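Local coordinates for ribosomal RNA methyltransferase, putative (Plasmodium falciparum, PDB 2PLW), which binds S-adenosylmethionine through its FtsJ-like methyltransferase domain and probably transfers the methyl group to a ribose 2'-hydroxyl of a uridine in ribosomal RNA, at residues K50-D55 with K99-D104; N92-K97 with T137-Q142. All coordinates share one frame; numbering follows the deposited sequence.

From the N terminus the segments come in the order 50-55, 92-97, 99-104 and 137-142, so the two contacts alternate along the chain and cross instead of nesting. Interaction 1 closes a 43-residue loop from strand 49-55 to the C-terminal end of helix 93-102, passing through the neighbouring strand 66-69. Interaction 2 starts inside that loop, at the first turn of the same helix, and closes over 39 residues on helix 122-143. Helix 93-102 is thus tied to the sheet at one end and to the next helix at the other. The two contacts touch where Ile54 CD1 lies 3.9 Å from Val94 CG1.

Interaction 1. Residues K50-D55 with K99-D104. With SAM (S-adenosylmethionine), chain C.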
loop_
_atom_site.group_PDB
_atom_site.type_symbol
_atom_site.label_atom_id
_atom_site.label_comp_id
_atom_site.label_asym_id
_atom_site.label_seq_id
_atom_site.Cartn_x
_atom_site.Cartn_y
_atom_site.Cartn_z
ATOM N N LYS A 50 -2.276 11.026 -10.184
ATOM C CA LYS A 50 -1.796 11.641 -8.945
ATOM C C LYS A 50 -1.074 10.532 -8.200
ATOM O O LYS A 50 -1.629 9.449 -8.016
ATOM C CB LYS A 50 -2.937 12.122 -8.064
ATOM C CG LYS A 50 -3.403 13.515 -8.328
ATOM C CD LYS A 50 -4.587 13.865 -7.423
ATOM C CE LYS A 50 -4.969 15.341 -7.583
ATOM N NZ LYS A 50 -5.119 15.814 -8.998
ATOM N N ILE A 51 0.165 10.798 -7.822
ATOM C CA ILE A 51 0.977 9.846 -7.067
ATOM C C ILE A 51 1.216 10.421 -5.663
ATOM O O ILE A 51 1.736 11.525 -5.526
ATOM C CB ILE A 51 2.302 9.558 -7.796
ATOM C CG1 ILE A 51 2.015 9.076 -9.224
ATOM C CG2 ILE A 51 3.106 8.498 -7.061
ATOM C CD1 ILE A 51 3.189 9.282 -10.145
ATOM N N ILE A 52 0.808 9.673 -4.640
ATOM C CA ILE A 52 0.931 10.102 -3.238
ATOM C C ILE A 52 1.751 9.059 -2.475
ATOM O O ILE A 52 1.523 7.865 -2.605
ATOM C CB ILE A 52 -0.460 10.288 -2.550
ATOM C CG1 ILE A 52 -1.378 11.187 -3.394
ATOM C CG2 ILE A 52 -0.281 10.854 -1.132
ATOM C CD1 ILE A 52 -2.840 10.979 -3.123
ATOM N N GLY A 53 2.689 9.534 -1.664
ATOM C CA GLY A 53 3.510 8.659 -0.827
ATOM C C GLY A 53 3.253 8.978 0.621
ATOM O O GLY A 53 3.187 10.164 0.990
ATOM N N ILE A 54 3.176 7.939 1.450
ATOM C CA ILE A 54 3.031 8.154 2.892
ATOM C C ILE A 54 4.120 7.366 3.587
ATOM O O ILE A 54 4.300 6.198 3.288
ATOM C CB ILE A 54 1.658 7.694 3.424
ATOM C CG1 ILE A 54 0.564 8.667 2.963
ATOM C CG2 ILE A 54 1.665 7.746 5.001
ATOM C CD1 ILE A 54 -0.844 8.217 3.337
ATOM N N ASP A 55 4.839 7.984 4.518
ATOM C CA ASP A 55 5.732 7.205 5.401
ATOM C C ASP A 55 5.875 7.935 6.713
ATOM O O ASP A 55 5.739 9.148 6.752
ATOM C CB ASP A 55 7.119 7.050 4.763
ATOM C CG ASP A 55 7.917 5.918 5.337
ATOM O OD1 ASP A 55 8.331 5.975 6.516
ATOM O OD2 ASP A 55 8.167 4.958 4.596
ATOM N N LYS A 99 -7.290 14.994 2.110
ATOM C CA LYS A 99 -8.428 15.830 1.686
ATOM C C LYS A 99 -7.973 16.986 0.778
ATOM O O LYS A 99 -8.597 17.256 -0.240
ATOM C CB LYS A 99 -9.144 16.379 2.927
ATOM C CG LYS A 99 -10.476 17.082 2.657
ATOM C CD LYS A 99 -11.152 17.514 3.968
ATOM C CE LYS A 99 -11.897 16.352 4.633
ATOM N NZ LYS A 99 -13.253 16.154 4.010
ATOM N N GLU A 100 -6.889 17.660 1.170
ATOM C CA GLU A 100 -6.268 18.729 0.389
ATOM C C GLU A 100 -5.986 18.267 -1.035
ATOM O O GLU A 100 -6.184 19.012 -1.979
ATOM C CB GLU A 100 -4.938 19.157 1.016
ATOM C CG GLU A 100 -5.007 20.191 2.116
ATOM C CD GLU A 100 -3.612 20.723 2.465
ATOM O OE1 GLU A 100 -3.334 21.911 2.168
ATOM O OE2 GLU A 100 -2.789 19.943 3.022
ATOM N N ILE A 101 -5.533 17.028 -1.168
ATOM C CA ILE A 101 -5.076 16.476 -2.450
ATOM C C ILE A 101 -6.236 15.889 -3.278
ATOM O O ILE A 101 -6.366 16.171 -4.479
ATOM C CB ILE A 101 -3.935 15.414 -2.233
ATOM C CG1 ILE A 101 -2.699 16.012 -1.561
ATOM C CG2 ILE A 101 -3.488 14.796 -3.556
ATOM C CD1 ILE A 101 -1.801 14.955 -0.895
ATOM N N LEU A 102 -7.078 15.091 -2.626
ATOM C CA LEU A 102 -8.157 14.346 -3.274
ATOM C C LEU A 102 -9.466 15.110 -3.453
ATOM O O LEU A 102 -10.254 14.765 -4.341
ATOM C CB LEU A 102 -8.483 13.073 -2.472
ATOM C CG LEU A 102 -7.387 12.018 -2.286
ATOM C CD1 LEU A 102 -7.851 10.994 -1.293
ATOM C CD2 LEU A 102 -7.034 11.393 -3.637
ATOM N N GLN A 103 -9.720 16.082 -2.568
ATOM C CA GLN A 103 -11.042 16.710 -2.442
ATOM C C GLN A 103 -12.125 15.650 -2.204
ATOM O O GLN A 103 -12.225 15.108 -1.108
ATOM C CB GLN A 103 -11.369 17.596 -3.653
ATOM C CG GLN A 103 -10.386 18.737 -3.891
ATOM C CD GLN A 103 -10.175 19.578 -2.651
ATOM O OE1 GLN A 103 -11.141 20.028 -2.010
ATOM N NE2 GLN A 103 -8.908 19.798 -2.295
ATOM N N ASP A 104 -12.916 15.353 -3.225
ATOM C CA ASP A 104 -14.023 14.407 -3.093
ATOM C C ASP A 104 -13.731 13.032 -3.711
ATOM O O ASP A 104 -14.631 12.175 -3.826
ATOM C CB ASP A 104 -15.291 15.025 -3.687
ATOM C CG ASP A 104 -15.859 16.138 -2.810
ATOM O OD1 ASP A 104 -15.588 16.122 -1.589
ATOM O OD2 ASP A 104 -16.574 17.020 -3.339
HETATM N N SAM C . 8.878 0.814 -0.975
HETATM C CA SAM C . 9.941 1.731 -0.441
HETATM C C SAM C . 10.872 2.221 -1.550
HETATM O O SAM C . 10.876 1.628 -2.630
HETATM O OXT SAM C . 11.606 3.209 -1.421
HETATM C CB SAM C . 10.731 1.009 0.658
HETATM C CG SAM C . 9.827 0.859 1.881
HETATM S SD SAM C . 10.673 0.415 3.411
HETATM C CE SAM C . 11.094 -1.284 2.993
HETATM C "C5'" SAM C . 9.296 0.190 4.567
HETATM C "C4'" SAM C . 8.791 1.537 5.083
HETATM O "O4'" SAM C . 7.567 1.311 5.788
HETATM C "C3'" SAM C . 9.735 2.274 6.066
HETATM O "O3'" SAM C . 10.246 3.457 5.492
HETATM C "C2'" SAM C . 8.847 2.578 7.283
HETATM O "O2'" SAM C . 9.014 3.857 7.885
HETATM C "C1'" SAM C . 7.455 2.404 6.702
HETATM N N9 SAM C . 6.387 2.129 7.665
HETATM C C8 SAM C . 6.309 1.124 8.608
HETATM N N7 SAM C . 5.126 1.227 9.248
HETATM C C5 SAM C . 4.453 2.281 8.716
HETATM C C6 SAM C . 3.202 2.846 8.970
HETATM N N6 SAM C . 2.401 2.351 9.903
HETATM N N1 SAM C . 2.777 3.930 8.245
HETATM C C2 SAM C . 3.568 4.484 7.254
HETATM N N3 SAM C . 4.802 3.921 6.988
HETATM C C4 SAM C . 5.235 2.853 7.719
#
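Asp55 OD1 is gripped twice, by O2' of S-adenosylmethionine at 2.6 Å and by the backbone N of Lys57. Its twin oxygen, Asp55 OD2, accepts a hydrogen bond from O3' of the ligand at 2.7 Å and another from the backbone N of Tyr32. The carboxylate therefore spans both ribose hydroxyls, while the two backbone amides limit its rotation. CG stands anti to the backbone N (chi1 -160°), which carries the group off the end of strand 49-55 to the sugar. An acidic residue here, at the end of the second strand, is a hallmark of class I methyltransferases, whose Rossmann-like sheet has the strand order 3-2-1-4-5-7-6. Earlier on the same strand the contact turns apolar, where the end of helix 93-102 packs on one face of the sheet. Ile52 CD1 reaches Ile101 CG2 at 3.9 Å and Leu102 CD2 at 4.2 Å, the two isoleucine side chains lying alongside one another and pointing opposite ways. Ile68 of strand 66-69 touches both isoleucines, and Ile51 faces helix 35-43 instead. Lys50 runs extended alongside Ile101, its CD 4.1 Å from Ile101 CG2, before bending at chi4 (49°); its CE lies 3.5 Å from Ile101 O. The helix stops just beyond, where Gln103 takes a positive phi and its N still bonds to Lys99 O at 2.8 Å.

Interaction 2. Residues N92-K97 with T137-Q142; sequences NSVDYK and THFMEQ
The backbones of helices 93-102 and 122-143 come nearest at Asp95 and Phe139, whose CA atoms are 9.8 Å apart, so the helices meet through side chains and not backbone to backbone. Both are connecting helices of the Rossmann-like methyltransferase fold: the first leads from strand 66-69 to 107-112, the second from 107-112 to 148-155. Nearer the sheet, Val94 CG1 approaches Phe139 CE1 obliquely to 4.1 Å, the valine side chain set roughly perpendicular to that of the phenylalanine. That branch of Val94 is anti to the backbone N (chi1 167°), which directs it at the ring. Phe139 is buried against Leu27 and Ile29 of strand 24-29, meets the ring of Tyr143, and has its side chain about 4 Å from that of Ile72, a residue that binds S-adenosylmethionine. On the more polar side, Asp95 OD1 and Gln142 OE1 are 4.4 Å apart, and a water lies within hydrogen-bonding distance of both, 2.8 Å from Asp95 OD1 and 2.7 Å from Gln142 OE1. Asp95 OD1 is also bonded to Tyr143 OH, and OD2 to Met77 N in the preceding loop. The Gln142 amide is held by Asn78 O and by its own helix: NE2 donates to His138 O at 3.1 Å, just over one turn back, from a position 51° out of the carbonyl plane.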
loop_
_atom_site.group_PDB
_atom_site.type_symbol
_atom_site.label_atom_id
_atom_site.label_comp_id
_atom_site.label_asym_id
_atom_site.label_seq_id
_atom_site.Cartn_x
_atom_site.Cartn_y
_atom_site.Cartn_z
ATOM N N ASN A 92 -6.345 13.148 12.878
ATOM C CA ASN A 92 -6.699 13.962 11.682
ATOM C C ASN A 92 -5.649 14.200 10.572
ATOM O O ASN A 92 -6.038 14.483 9.449
ATOM C CB ASN A 92 -7.244 15.372 12.083
ATOM C CG ASN A 92 -8.734 15.379 12.356
ATOM O OD1 ASN A 92 -9.285 14.416 12.862
ATOM N ND2 ASN A 92 -9.386 16.482 12.047
ATOM N N SER A 93 -4.352 14.121 10.883
ATOM C CA SER A 93 -3.368 14.809 10.047
ATOM C C SER A 93 -3.254 14.187 8.655
ATOM O O SER A 93 -3.335 14.916 7.686
ATOM C CB SER A 93 -1.996 14.945 10.703
ATOM O OG SER A 93 -1.427 13.666 10.947
ATOM N N VAL A 94 -3.087 12.866 8.576
ATOM C CA VAL A 94 -3.052 12.162 7.269
ATOM C C VAL A 94 -4.351 12.426 6.499
ATOM O O VAL A 94 -4.345 12.771 5.309
ATOM C CB VAL A 94 -2.754 10.647 7.424
ATOM C CG1 VAL A 94 -3.040 9.866 6.124
ATOM C CG2 VAL A 94 -1.288 10.421 7.833
ATOM N N ASP A 95 -5.482 12.329 7.187
ATOM C CA ASP A 95 -6.771 12.521 6.510
ATOM C C ASP A 95 -6.937 13.908 5.896
ATOM O O ASP A 95 -7.426 14.047 4.784
ATOM C CB ASP A 95 -7.898 12.236 7.471
ATOM C CG ASP A 95 -7.752 10.882 8.117
ATOM O OD1 ASP A 95 -8.168 9.868 7.517
ATOM O OD2 ASP A 95 -7.199 10.848 9.236
ATOM N N TYR A 96 -6.558 14.935 6.649
ATOM C CA TYR A 96 -6.706 16.295 6.149
ATOM C C TYR A 96 -5.715 16.633 5.034
ATOM O O TYR A 96 -6.062 17.325 4.062
ATOM C CB TYR A 96 -6.767 17.295 7.311
ATOM C CG TYR A 96 -8.207 17.312 7.806
ATOM C CD1 TYR A 96 -8.589 16.598 8.951
ATOM C CD2 TYR A 96 -9.205 17.959 7.071
ATOM C CE1 TYR A 96 -9.897 16.567 9.364
ATOM C CE2 TYR A 96 -10.541 17.942 7.502
ATOM C CZ TYR A 96 -10.866 17.238 8.647
ATOM O OH TYR A 96 -12.164 17.205 9.072
ATOM N N LYS A 97 -4.530 16.038 5.110
ATOM C CA LYS A 97 -3.583 16.137 3.998
ATOM C C LYS A 97 -4.098 15.418 2.748
ATOM O O LYS A 97 -3.982 15.938 1.646
ATOM C CB LYS A 97 -2.219 15.602 4.414
ATOM C CG LYS A 97 -1.540 16.501 5.443
ATOM C CD LYS A 97 -0.173 15.977 5.772
ATOM C CE LYS A 97 0.291 16.379 7.180
ATOM N NZ LYS A 97 1.448 15.512 7.634
ATOM N N THR A 137 -5.124 -2.065 6.207
ATOM C CA THR A 137 -6.393 -2.495 5.579
ATOM C C THR A 137 -7.613 -1.644 6.018
ATOM O O THR A 137 -8.419 -1.225 5.202
ATOM C CB THR A 137 -6.616 -3.995 5.835
ATOM O OG1 THR A 137 -5.491 -4.715 5.296
ATOM C CG2 THR A 137 -7.958 -4.504 5.220
ATOM N N HIS A 138 -7.676 -1.339 7.314
ATOM C CA HIS A 138 -8.731 -0.487 7.847
ATOM C C HIS A 138 -8.699 0.905 7.222
ATOM O O HIS A 138 -9.741 1.463 6.897
ATOM C CB HIS A 138 -8.575 -0.393 9.361
ATOM C CG HIS A 138 -9.666 0.384 10.018
ATOM N ND1 HIS A 138 -10.910 -0.151 10.276
ATOM C CD2 HIS A 138 -9.706 1.668 10.444
ATOM C CE1 HIS A 138 -11.670 0.771 10.841
ATOM N NE2 HIS A 138 -10.964 1.882 10.953
ATOM N N PHE A 139 -7.495 1.461 7.075
ATOM C CA PHE A 139 -7.310 2.756 6.450
ATOM C C PHE A 139 -7.684 2.664 4.947
ATOM O O PHE A 139 -8.416 3.513 4.398
ATOM C CB PHE A 139 -5.866 3.206 6.673
ATOM C CG PHE A 139 -5.433 4.306 5.766
ATOM C CD1 PHE A 139 -5.738 5.618 6.066
ATOM C CD2 PHE A 139 -4.775 4.017 4.573
ATOM C CE1 PHE A 139 -5.349 6.643 5.231
ATOM C CE2 PHE A 139 -4.377 5.044 3.710
ATOM C CZ PHE A 139 -4.664 6.354 4.043
ATOM N N MET A 140 -7.217 1.603 4.296
ATOM C CA MET A 140 -7.499 1.357 2.860
ATOM C C MET A 140 -9.003 1.380 2.556
ATOM O O MET A 140 -9.465 2.031 1.598
ATOM C CB MET A 140 -6.847 0.013 2.425
ATOM C CG MET A 140 -7.301 -0.487 0.991
ATOM S SD MET A 140 -8.861 -1.236 0.897
ATOM C CE MET A 140 -8.640 -2.695 1.907
ATOM N N GLU A 141 -9.776 0.685 3.384
ATOM C CA GLU A 141 -11.212 0.609 3.196
ATOM C C GLU A 141 -11.887 1.967 3.124
ATOM O O GLU A 141 -12.919 2.119 2.457
ATOM C CB GLU A 141 -11.836 -0.142 4.356
ATOM C CG GLU A 141 -11.925 -1.632 4.224
ATOM C CD GLU A 141 -13.057 -2.137 5.089
ATOM O OE1 GLU A 141 -12.952 -1.966 6.319
ATOM O OE2 GLU A 141 -14.076 -2.633 4.540
ATOM N N GLN A 142 -11.331 2.944 3.847
ATOM C CA GLN A 142 -11.895 4.297 3.863
ATOM C C GLN A 142 -11.632 5.033 2.580
ATOM O O GLN A 142 -12.478 5.812 2.149
ATOM C CB GLN A 142 -11.313 5.099 5.037
ATOM C CG GLN A 142 -11.614 4.464 6.416
ATOM C CD GLN A 142 -10.784 5.093 7.530
ATOM O OE1 GLN A 142 -10.720 6.311 7.660
ATOM N NE2 GLN A 142 -10.103 4.256 8.300
HETATM O O HOH W 1 -8.569 7.434 8.888
#